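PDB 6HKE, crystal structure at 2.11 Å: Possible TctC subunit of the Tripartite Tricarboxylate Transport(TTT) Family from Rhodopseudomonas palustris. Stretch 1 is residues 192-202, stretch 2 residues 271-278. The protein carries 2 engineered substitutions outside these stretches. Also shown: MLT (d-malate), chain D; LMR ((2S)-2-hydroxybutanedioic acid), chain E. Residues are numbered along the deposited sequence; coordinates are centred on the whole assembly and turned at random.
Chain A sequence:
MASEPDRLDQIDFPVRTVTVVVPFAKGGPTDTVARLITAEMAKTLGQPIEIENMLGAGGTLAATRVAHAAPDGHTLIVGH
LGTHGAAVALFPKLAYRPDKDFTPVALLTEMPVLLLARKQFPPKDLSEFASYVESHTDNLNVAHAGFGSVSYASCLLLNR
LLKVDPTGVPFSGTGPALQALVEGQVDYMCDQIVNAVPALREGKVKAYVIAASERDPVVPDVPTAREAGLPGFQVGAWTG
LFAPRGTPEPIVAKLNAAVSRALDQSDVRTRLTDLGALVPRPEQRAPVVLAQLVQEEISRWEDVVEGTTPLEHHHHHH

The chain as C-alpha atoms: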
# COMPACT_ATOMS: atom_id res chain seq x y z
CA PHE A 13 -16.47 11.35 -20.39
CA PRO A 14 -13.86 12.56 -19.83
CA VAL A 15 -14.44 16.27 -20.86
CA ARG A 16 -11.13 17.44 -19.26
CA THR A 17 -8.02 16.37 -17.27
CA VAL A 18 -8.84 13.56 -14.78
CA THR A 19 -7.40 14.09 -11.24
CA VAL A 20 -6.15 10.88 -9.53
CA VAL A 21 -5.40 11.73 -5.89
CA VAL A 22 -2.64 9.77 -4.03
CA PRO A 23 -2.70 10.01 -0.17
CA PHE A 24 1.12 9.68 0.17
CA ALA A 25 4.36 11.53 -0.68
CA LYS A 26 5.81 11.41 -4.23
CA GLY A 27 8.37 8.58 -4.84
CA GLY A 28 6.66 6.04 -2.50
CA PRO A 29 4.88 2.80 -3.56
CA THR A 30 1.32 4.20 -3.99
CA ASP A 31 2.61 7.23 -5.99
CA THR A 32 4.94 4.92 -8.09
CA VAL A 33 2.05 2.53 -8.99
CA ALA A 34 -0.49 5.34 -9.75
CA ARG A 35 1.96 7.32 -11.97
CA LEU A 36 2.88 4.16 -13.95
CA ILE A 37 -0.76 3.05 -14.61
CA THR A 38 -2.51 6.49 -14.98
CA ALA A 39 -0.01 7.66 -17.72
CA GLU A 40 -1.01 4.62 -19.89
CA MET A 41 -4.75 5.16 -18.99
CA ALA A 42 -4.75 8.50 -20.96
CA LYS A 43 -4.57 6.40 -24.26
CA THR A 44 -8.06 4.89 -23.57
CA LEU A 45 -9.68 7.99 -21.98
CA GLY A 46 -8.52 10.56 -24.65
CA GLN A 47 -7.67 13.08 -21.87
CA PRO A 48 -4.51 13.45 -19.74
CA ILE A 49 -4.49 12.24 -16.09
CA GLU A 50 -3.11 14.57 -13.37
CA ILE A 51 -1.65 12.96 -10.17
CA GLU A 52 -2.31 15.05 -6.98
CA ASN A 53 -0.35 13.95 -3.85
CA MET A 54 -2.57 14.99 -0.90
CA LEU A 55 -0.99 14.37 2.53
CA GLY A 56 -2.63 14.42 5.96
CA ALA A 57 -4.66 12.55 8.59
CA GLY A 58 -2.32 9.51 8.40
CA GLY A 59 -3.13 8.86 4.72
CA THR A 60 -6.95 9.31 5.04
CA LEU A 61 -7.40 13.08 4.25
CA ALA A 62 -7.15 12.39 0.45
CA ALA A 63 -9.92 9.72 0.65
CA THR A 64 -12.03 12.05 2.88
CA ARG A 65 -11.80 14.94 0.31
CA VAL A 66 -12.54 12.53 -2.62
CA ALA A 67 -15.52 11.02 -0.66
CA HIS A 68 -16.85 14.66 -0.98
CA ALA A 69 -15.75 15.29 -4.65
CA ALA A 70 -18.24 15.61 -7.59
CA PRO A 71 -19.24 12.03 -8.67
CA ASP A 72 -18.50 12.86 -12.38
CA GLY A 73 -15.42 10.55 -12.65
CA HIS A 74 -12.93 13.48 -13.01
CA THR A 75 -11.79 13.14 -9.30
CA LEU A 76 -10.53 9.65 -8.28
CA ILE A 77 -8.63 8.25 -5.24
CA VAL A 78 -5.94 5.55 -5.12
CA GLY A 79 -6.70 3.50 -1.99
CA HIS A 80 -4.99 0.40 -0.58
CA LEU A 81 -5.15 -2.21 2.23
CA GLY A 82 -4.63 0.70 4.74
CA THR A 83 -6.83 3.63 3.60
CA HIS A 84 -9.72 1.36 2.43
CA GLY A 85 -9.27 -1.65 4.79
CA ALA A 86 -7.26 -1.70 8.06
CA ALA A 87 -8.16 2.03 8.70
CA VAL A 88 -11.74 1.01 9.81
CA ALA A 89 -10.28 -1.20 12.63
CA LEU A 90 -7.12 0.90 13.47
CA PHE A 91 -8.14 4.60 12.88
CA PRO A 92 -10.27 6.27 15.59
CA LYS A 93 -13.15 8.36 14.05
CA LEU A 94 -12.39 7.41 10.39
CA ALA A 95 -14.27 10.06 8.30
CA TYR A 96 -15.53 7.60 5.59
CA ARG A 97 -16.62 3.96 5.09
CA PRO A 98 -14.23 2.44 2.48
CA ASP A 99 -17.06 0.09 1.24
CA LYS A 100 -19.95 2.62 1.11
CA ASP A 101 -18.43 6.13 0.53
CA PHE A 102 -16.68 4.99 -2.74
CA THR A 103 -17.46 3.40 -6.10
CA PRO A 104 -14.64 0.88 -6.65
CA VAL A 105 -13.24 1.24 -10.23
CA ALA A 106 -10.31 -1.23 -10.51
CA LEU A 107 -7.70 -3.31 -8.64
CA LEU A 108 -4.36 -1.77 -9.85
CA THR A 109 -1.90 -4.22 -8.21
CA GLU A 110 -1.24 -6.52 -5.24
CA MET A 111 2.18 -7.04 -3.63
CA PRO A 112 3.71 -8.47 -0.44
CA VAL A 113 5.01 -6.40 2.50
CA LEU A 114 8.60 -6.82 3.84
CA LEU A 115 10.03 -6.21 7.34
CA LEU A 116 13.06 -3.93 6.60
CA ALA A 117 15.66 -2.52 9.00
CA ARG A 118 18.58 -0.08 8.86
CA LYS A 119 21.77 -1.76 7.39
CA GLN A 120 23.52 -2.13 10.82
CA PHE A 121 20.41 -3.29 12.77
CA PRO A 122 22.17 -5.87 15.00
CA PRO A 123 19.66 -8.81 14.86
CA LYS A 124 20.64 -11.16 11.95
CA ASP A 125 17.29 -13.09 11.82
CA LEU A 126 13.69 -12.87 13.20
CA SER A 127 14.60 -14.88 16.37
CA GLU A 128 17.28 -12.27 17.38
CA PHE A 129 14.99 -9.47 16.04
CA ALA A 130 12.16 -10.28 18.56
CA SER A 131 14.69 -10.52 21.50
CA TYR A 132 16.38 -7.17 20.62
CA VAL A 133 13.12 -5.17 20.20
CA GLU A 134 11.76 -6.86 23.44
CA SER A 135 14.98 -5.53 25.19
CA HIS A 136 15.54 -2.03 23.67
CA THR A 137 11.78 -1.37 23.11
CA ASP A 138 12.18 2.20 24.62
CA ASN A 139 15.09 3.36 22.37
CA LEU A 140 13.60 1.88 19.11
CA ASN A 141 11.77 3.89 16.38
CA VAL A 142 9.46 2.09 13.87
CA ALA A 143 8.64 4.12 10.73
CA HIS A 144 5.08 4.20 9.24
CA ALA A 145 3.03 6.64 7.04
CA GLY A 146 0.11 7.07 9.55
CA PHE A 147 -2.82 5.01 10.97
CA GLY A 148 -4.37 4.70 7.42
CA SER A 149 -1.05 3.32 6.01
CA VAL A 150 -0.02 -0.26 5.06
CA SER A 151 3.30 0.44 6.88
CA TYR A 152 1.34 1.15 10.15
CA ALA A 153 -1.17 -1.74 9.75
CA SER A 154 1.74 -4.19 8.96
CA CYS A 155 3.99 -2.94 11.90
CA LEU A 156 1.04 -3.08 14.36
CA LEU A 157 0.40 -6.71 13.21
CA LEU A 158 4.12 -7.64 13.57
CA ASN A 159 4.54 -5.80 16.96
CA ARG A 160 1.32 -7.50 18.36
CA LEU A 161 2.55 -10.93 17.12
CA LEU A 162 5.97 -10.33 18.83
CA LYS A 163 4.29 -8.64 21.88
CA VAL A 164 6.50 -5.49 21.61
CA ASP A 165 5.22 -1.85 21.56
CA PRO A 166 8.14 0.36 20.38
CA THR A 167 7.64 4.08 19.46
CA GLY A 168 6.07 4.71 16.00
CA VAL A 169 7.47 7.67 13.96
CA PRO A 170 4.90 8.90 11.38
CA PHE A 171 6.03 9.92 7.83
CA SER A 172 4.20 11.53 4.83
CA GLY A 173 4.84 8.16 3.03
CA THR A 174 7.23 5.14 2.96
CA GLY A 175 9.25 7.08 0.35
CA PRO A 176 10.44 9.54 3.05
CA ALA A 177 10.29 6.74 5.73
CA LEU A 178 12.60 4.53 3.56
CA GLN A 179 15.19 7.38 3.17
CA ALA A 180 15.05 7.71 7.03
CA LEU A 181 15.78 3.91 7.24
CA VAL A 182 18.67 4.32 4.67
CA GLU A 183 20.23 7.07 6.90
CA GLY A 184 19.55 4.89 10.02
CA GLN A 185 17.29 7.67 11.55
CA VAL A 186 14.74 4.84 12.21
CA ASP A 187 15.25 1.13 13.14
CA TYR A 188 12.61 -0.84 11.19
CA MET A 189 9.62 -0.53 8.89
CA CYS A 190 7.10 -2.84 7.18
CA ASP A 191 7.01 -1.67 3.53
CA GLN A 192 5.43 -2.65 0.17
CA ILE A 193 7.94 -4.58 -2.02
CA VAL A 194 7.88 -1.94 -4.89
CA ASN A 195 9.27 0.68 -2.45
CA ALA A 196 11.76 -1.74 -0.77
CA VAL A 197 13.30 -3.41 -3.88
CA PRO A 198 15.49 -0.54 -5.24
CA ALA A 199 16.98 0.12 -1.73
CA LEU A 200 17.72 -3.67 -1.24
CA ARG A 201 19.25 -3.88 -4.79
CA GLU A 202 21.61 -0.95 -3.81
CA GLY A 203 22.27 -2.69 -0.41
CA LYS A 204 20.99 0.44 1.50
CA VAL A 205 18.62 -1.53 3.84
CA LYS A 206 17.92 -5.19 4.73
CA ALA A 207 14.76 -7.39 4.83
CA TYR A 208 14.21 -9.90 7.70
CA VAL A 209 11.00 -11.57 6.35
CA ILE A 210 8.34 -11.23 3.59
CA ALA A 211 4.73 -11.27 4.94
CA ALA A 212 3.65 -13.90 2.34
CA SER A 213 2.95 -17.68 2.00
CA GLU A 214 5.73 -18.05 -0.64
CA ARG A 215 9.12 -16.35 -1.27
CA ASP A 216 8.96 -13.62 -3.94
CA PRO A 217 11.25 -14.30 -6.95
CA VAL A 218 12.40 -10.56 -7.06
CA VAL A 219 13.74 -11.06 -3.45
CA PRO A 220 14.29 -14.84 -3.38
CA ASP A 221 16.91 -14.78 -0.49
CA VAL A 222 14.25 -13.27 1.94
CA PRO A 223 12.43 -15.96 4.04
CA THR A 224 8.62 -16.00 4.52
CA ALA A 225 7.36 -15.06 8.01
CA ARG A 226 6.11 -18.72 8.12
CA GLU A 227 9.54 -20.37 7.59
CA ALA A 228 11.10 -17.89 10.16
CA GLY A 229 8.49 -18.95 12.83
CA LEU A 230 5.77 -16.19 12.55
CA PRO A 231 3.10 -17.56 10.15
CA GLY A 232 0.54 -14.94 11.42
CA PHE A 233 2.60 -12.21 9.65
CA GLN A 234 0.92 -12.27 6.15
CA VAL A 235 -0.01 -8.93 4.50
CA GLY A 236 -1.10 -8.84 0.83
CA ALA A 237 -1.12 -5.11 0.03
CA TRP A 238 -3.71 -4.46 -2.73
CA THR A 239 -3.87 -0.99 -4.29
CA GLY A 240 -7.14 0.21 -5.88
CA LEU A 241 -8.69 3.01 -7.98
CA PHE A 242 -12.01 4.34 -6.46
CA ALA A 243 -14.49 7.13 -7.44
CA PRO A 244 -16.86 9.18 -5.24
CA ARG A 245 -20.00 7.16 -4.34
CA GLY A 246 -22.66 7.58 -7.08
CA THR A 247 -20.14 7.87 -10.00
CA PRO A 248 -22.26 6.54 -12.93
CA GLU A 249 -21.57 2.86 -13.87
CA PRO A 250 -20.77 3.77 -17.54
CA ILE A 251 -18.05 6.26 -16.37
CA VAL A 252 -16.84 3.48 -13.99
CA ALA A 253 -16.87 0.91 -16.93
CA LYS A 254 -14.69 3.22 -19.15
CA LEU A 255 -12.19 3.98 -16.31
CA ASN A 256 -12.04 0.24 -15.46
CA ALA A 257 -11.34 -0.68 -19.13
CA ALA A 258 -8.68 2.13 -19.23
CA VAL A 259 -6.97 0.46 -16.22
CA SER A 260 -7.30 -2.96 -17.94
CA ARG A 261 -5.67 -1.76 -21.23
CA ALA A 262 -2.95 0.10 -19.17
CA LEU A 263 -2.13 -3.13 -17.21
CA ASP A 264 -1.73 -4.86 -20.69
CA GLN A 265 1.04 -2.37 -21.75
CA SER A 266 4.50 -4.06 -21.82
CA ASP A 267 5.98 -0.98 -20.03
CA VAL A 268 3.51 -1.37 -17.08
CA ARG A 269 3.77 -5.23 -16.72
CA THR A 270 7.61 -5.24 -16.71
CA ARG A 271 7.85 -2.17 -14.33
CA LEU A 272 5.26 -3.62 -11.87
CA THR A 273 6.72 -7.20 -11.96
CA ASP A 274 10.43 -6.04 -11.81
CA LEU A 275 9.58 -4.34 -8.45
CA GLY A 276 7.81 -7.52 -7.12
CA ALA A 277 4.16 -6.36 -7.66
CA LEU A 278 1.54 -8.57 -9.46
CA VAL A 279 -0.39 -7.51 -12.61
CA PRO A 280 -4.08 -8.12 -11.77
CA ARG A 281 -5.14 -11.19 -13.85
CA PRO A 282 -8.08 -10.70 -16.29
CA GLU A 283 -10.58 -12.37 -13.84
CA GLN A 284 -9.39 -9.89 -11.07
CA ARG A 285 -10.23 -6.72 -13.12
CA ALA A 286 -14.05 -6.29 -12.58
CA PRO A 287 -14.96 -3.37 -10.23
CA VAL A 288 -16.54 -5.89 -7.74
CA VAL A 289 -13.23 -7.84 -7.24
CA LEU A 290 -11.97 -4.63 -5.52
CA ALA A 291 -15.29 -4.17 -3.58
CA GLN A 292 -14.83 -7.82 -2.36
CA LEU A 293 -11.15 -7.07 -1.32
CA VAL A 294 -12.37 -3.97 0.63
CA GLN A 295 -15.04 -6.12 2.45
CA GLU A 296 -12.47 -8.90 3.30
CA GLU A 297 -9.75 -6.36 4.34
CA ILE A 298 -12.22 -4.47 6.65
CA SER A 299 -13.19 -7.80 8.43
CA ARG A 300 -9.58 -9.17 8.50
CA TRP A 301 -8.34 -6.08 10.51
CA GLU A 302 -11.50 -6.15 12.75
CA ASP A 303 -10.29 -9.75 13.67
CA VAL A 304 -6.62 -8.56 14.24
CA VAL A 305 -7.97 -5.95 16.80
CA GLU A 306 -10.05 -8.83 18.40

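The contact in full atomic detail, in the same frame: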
# COMPACT_ATOMS: atom_id res chain seq x y z
N GLN A 192 5.79 -2.04 1.47
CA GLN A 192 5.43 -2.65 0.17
C GLN A 192 6.71 -2.91 -0.64
O GLN A 192 7.63 -2.07 -0.67
CB GLN A 192 4.42 -1.72 -0.51
CG GLN A 192 3.05 -1.78 0.15
CD GLN A 192 2.21 -0.57 -0.13
OE1 GLN A 192 1.41 -0.58 -1.07
NE2 GLN A 192 2.44 0.49 0.64
N ILE A 193 6.75 -4.07 -1.30
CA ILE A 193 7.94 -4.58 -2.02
C ILE A 193 8.39 -3.56 -3.09
O ILE A 193 9.62 -3.41 -3.23
CB ILE A 193 7.66 -5.99 -2.58
CG1 ILE A 193 8.93 -6.66 -3.07
CG2 ILE A 193 6.59 -5.96 -3.65
CD1 ILE A 193 8.78 -8.14 -3.32
N VAL A 194 7.48 -2.90 -3.81
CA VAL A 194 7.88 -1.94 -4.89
C VAL A 194 8.70 -0.79 -4.30
O VAL A 194 9.59 -0.33 -4.96
CB VAL A 194 6.70 -1.38 -5.72
CG1 VAL A 194 6.01 -2.48 -6.51
CG2 VAL A 194 5.71 -0.62 -4.88
N ASN A 195 8.42 -0.35 -3.09
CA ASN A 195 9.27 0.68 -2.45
C ASN A 195 10.61 0.07 -2.02
O ASN A 195 11.64 0.75 -2.19
CB ASN A 195 8.62 1.30 -1.22
CG ASN A 195 9.21 2.66 -0.93
OD1 ASN A 195 9.49 3.43 -1.84
ND2 ASN A 195 9.39 2.96 0.35
N ALA A 196 10.60 -1.14 -1.47
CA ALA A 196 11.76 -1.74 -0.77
C ALA A 196 12.82 -2.20 -1.79
O ALA A 196 14.03 -2.16 -1.45
CB ALA A 196 11.30 -2.88 0.09
N VAL A 197 12.41 -2.62 -2.99
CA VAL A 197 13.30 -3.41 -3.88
C VAL A 197 14.51 -2.57 -4.26
O VAL A 197 15.62 -3.03 -4.08
CB VAL A 197 12.57 -4.01 -5.10
CG1 VAL A 197 13.50 -4.15 -6.31
CG2 VAL A 197 11.98 -5.37 -4.76
N PRO A 198 14.34 -1.33 -4.79
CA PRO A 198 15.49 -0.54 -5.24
C PRO A 198 16.52 -0.28 -4.13
O PRO A 198 17.70 -0.30 -4.43
CB PRO A 198 14.86 0.78 -5.74
CG PRO A 198 13.40 0.43 -6.01
CD PRO A 198 13.06 -0.63 -4.98
N ALA A 199 16.09 -0.08 -2.89
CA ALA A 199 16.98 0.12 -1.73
C ALA A 199 17.77 -1.17 -1.42
O ALA A 199 19.00 -1.06 -1.16
CB ALA A 199 16.18 0.57 -0.53
N LEU A 200 17.10 -2.33 -1.46
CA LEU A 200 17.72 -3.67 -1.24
C LEU A 200 18.76 -3.93 -2.34
O LEU A 200 19.88 -4.36 -2.02
CB LEU A 200 16.65 -4.77 -1.25
CG LEU A 200 15.65 -4.74 -0.09
CD1 LEU A 200 14.51 -5.72 -0.32
CD2 LEU A 200 16.35 -5.04 1.23
N ARG A 201 18.39 -3.66 -3.59
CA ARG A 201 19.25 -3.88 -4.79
C ARG A 201 20.50 -2.98 -4.73
O ARG A 201 21.50 -3.35 -5.35
CB ARG A 201 18.45 -3.67 -6.08
CG ARG A 201 17.68 -4.90 -6.53
CD ARG A 201 16.75 -4.57 -7.67
NE ARG A 201 15.97 -5.69 -8.18
CZ ARG A 201 14.98 -5.58 -9.09
NH1 ARG A 201 14.65 -4.39 -9.57
NH2 ARG A 201 14.34 -6.66 -9.51
N GLU A 202 20.44 -1.85 -4.02
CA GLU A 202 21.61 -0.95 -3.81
C GLU A 202 22.29 -1.29 -2.48
O GLU A 202 23.31 -0.66 -2.18
CB GLU A 202 21.19 0.51 -3.88
CG GLU A 202 20.72 0.94 -5.26
CD GLU A 202 20.28 2.39 -5.35
OE1 GLU A 202 19.54 2.85 -4.45
OE2 GLU A 202 20.69 3.06 -6.33
N ARG A 271 7.50 -3.08 -15.47
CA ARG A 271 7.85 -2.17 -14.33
C ARG A 271 7.23 -2.73 -13.04
O ARG A 271 7.96 -2.95 -12.06
CB ARG A 271 7.46 -0.72 -14.60
CG ARG A 271 8.59 0.13 -15.19
CD ARG A 271 8.03 1.24 -16.08
NE ARG A 271 8.68 2.56 -16.08
CZ ARG A 271 8.50 3.54 -15.19
NH1 ARG A 271 9.14 4.69 -15.34
NH2 ARG A 271 7.73 3.39 -14.13
N LEU A 272 5.93 -3.03 -13.06
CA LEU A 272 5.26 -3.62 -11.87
C LEU A 272 6.02 -4.88 -11.42
O LEU A 272 6.41 -4.93 -10.24
CB LEU A 272 3.80 -3.94 -12.21
CG LEU A 272 2.84 -2.75 -12.19
CD1 LEU A 272 1.47 -3.19 -12.67
CD2 LEU A 272 2.74 -2.15 -10.80
N THR A 273 6.22 -5.85 -12.32
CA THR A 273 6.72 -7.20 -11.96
C THR A 273 8.21 -7.14 -11.58
O THR A 273 8.61 -7.93 -10.69
CB THR A 273 6.39 -8.24 -13.05
OG1 THR A 273 7.02 -7.89 -14.28
CG2 THR A 273 4.90 -8.39 -13.28
N ASP A 274 9.00 -6.24 -12.18
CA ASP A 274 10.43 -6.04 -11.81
C ASP A 274 10.57 -5.55 -10.36
O ASP A 274 11.65 -5.72 -9.77
CB ASP A 274 11.14 -5.00 -12.70
CG ASP A 274 11.51 -5.49 -14.09
OD1 ASP A 274 11.64 -6.74 -14.28
OD2 ASP A 274 11.66 -4.62 -14.98
N LEU A 275 9.54 -4.91 -9.82
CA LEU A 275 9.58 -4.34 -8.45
C LEU A 275 8.78 -5.25 -7.51
O LEU A 275 8.54 -4.83 -6.38
CB LEU A 275 9.04 -2.92 -8.52
CG LEU A 275 9.87 -1.92 -9.33
CD1 LEU A 275 9.17 -0.57 -9.45
CD2 LEU A 275 11.24 -1.72 -8.71
N GLY A 276 8.36 -6.44 -7.96
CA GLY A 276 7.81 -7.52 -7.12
C GLY A 276 6.30 -7.44 -6.92
O GLY A 276 5.78 -8.22 -6.10
N ALA A 277 5.63 -6.55 -7.63
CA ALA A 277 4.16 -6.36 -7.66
C ALA A 277 3.53 -7.29 -8.70
O ALA A 277 4.19 -7.57 -9.72
CB ALA A 277 3.86 -4.92 -7.97
N LEU A 278 2.29 -7.73 -8.48
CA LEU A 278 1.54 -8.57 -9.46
C LEU A 278 0.73 -7.67 -10.39
O LEU A 278 0.20 -6.66 -9.93
CB LEU A 278 0.60 -9.53 -8.73
CG LEU A 278 1.26 -10.50 -7.75
CD1 LEU A 278 0.22 -11.40 -7.09
CD2 LEU A 278 2.34 -11.33 -8.43
C1 MLT D . 1.53 3.14 3.03
O1 MLT D . 0.36 2.71 3.19
O2 MLT D . 2.43 2.84 3.84
C2 MLT D . 1.80 4.07 1.87
O3 MLT D . 1.35 3.63 0.57
C3 MLT D . 3.27 4.27 1.65
C4 MLT D . 3.32 5.25 0.50
O4 MLT D . 2.70 5.00 -0.56
O5 MLT D . 3.97 6.29 0.71
C1 LMR E . 1.78 2.99 3.17
O1A LMR E . 0.57 3.24 3.23
O1B LMR E . 2.42 2.36 4.05
C2 LMR E . 2.54 3.46 1.92
O2 LMR E . 1.93 3.10 0.69
C3 LMR E . 2.74 4.98 1.89
C4 LMR E . 3.23 5.33 0.50
O4A LMR E . 4.39 5.79 0.39
O4B LMR E . 2.48 5.11 -0.48

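The contact centres on V194 and L275, whose CA atoms lie 4.6 Å apart, the shorter of the two register pairs. V194 (chi1 -65°, m) brings CG1 to 3.7 Å from L275 CB and to 3.6 Å from A277 CB, so one methyl group packs against both residues. Both distances are ordinary van der Waals separations. L275, which has the largest area covered by the opposing stretch, extends the apolar surface along the helix: its CD2 lies 4.1 Å from V197 CG1 and 4.1 Å from P198 CG. The m, t rotamer of L275 thus places one terminal methyl beside two successive helical residues.

The backbone comes close here too. The carbonyl oxygen L275 O is 3.3 Å from V194 CA, with an angle of 134° at the hydrogen, which fits a CA-H...O contact. V194 N lies 3.4 Å from L275 O as well, but the angle is too poor for a hydrogen bond.

Next to this pair, I193 CG2 approaches G276 O to 3.4 Å, and the CA atoms of I193 and G276 are 5.9 Å apart. G276 has phi/psi of 89/8, and its positive phi by itself favours glycine. Packing adds a second constraint: an ideal CB would point toward stretch 1 and fall 2.5 Å from I193 CD1, a clash. The absent side chain therefore leaves room for the isoleucine.

At the exposed edge, R201 points its CA-to-CB bond toward stretch 2 and keeps chi2 and chi3 extended (171° and 180°). This reach carries the guanidinium to the backbone of D274, where R201 NH2 donates a hydrogen bond to D274 O at 2.9 Å. The distance is short, but the N-H...O angle of 124° makes the bond weak. The acceptor is the main-chain carbonyl, not the aspartate carboxylate.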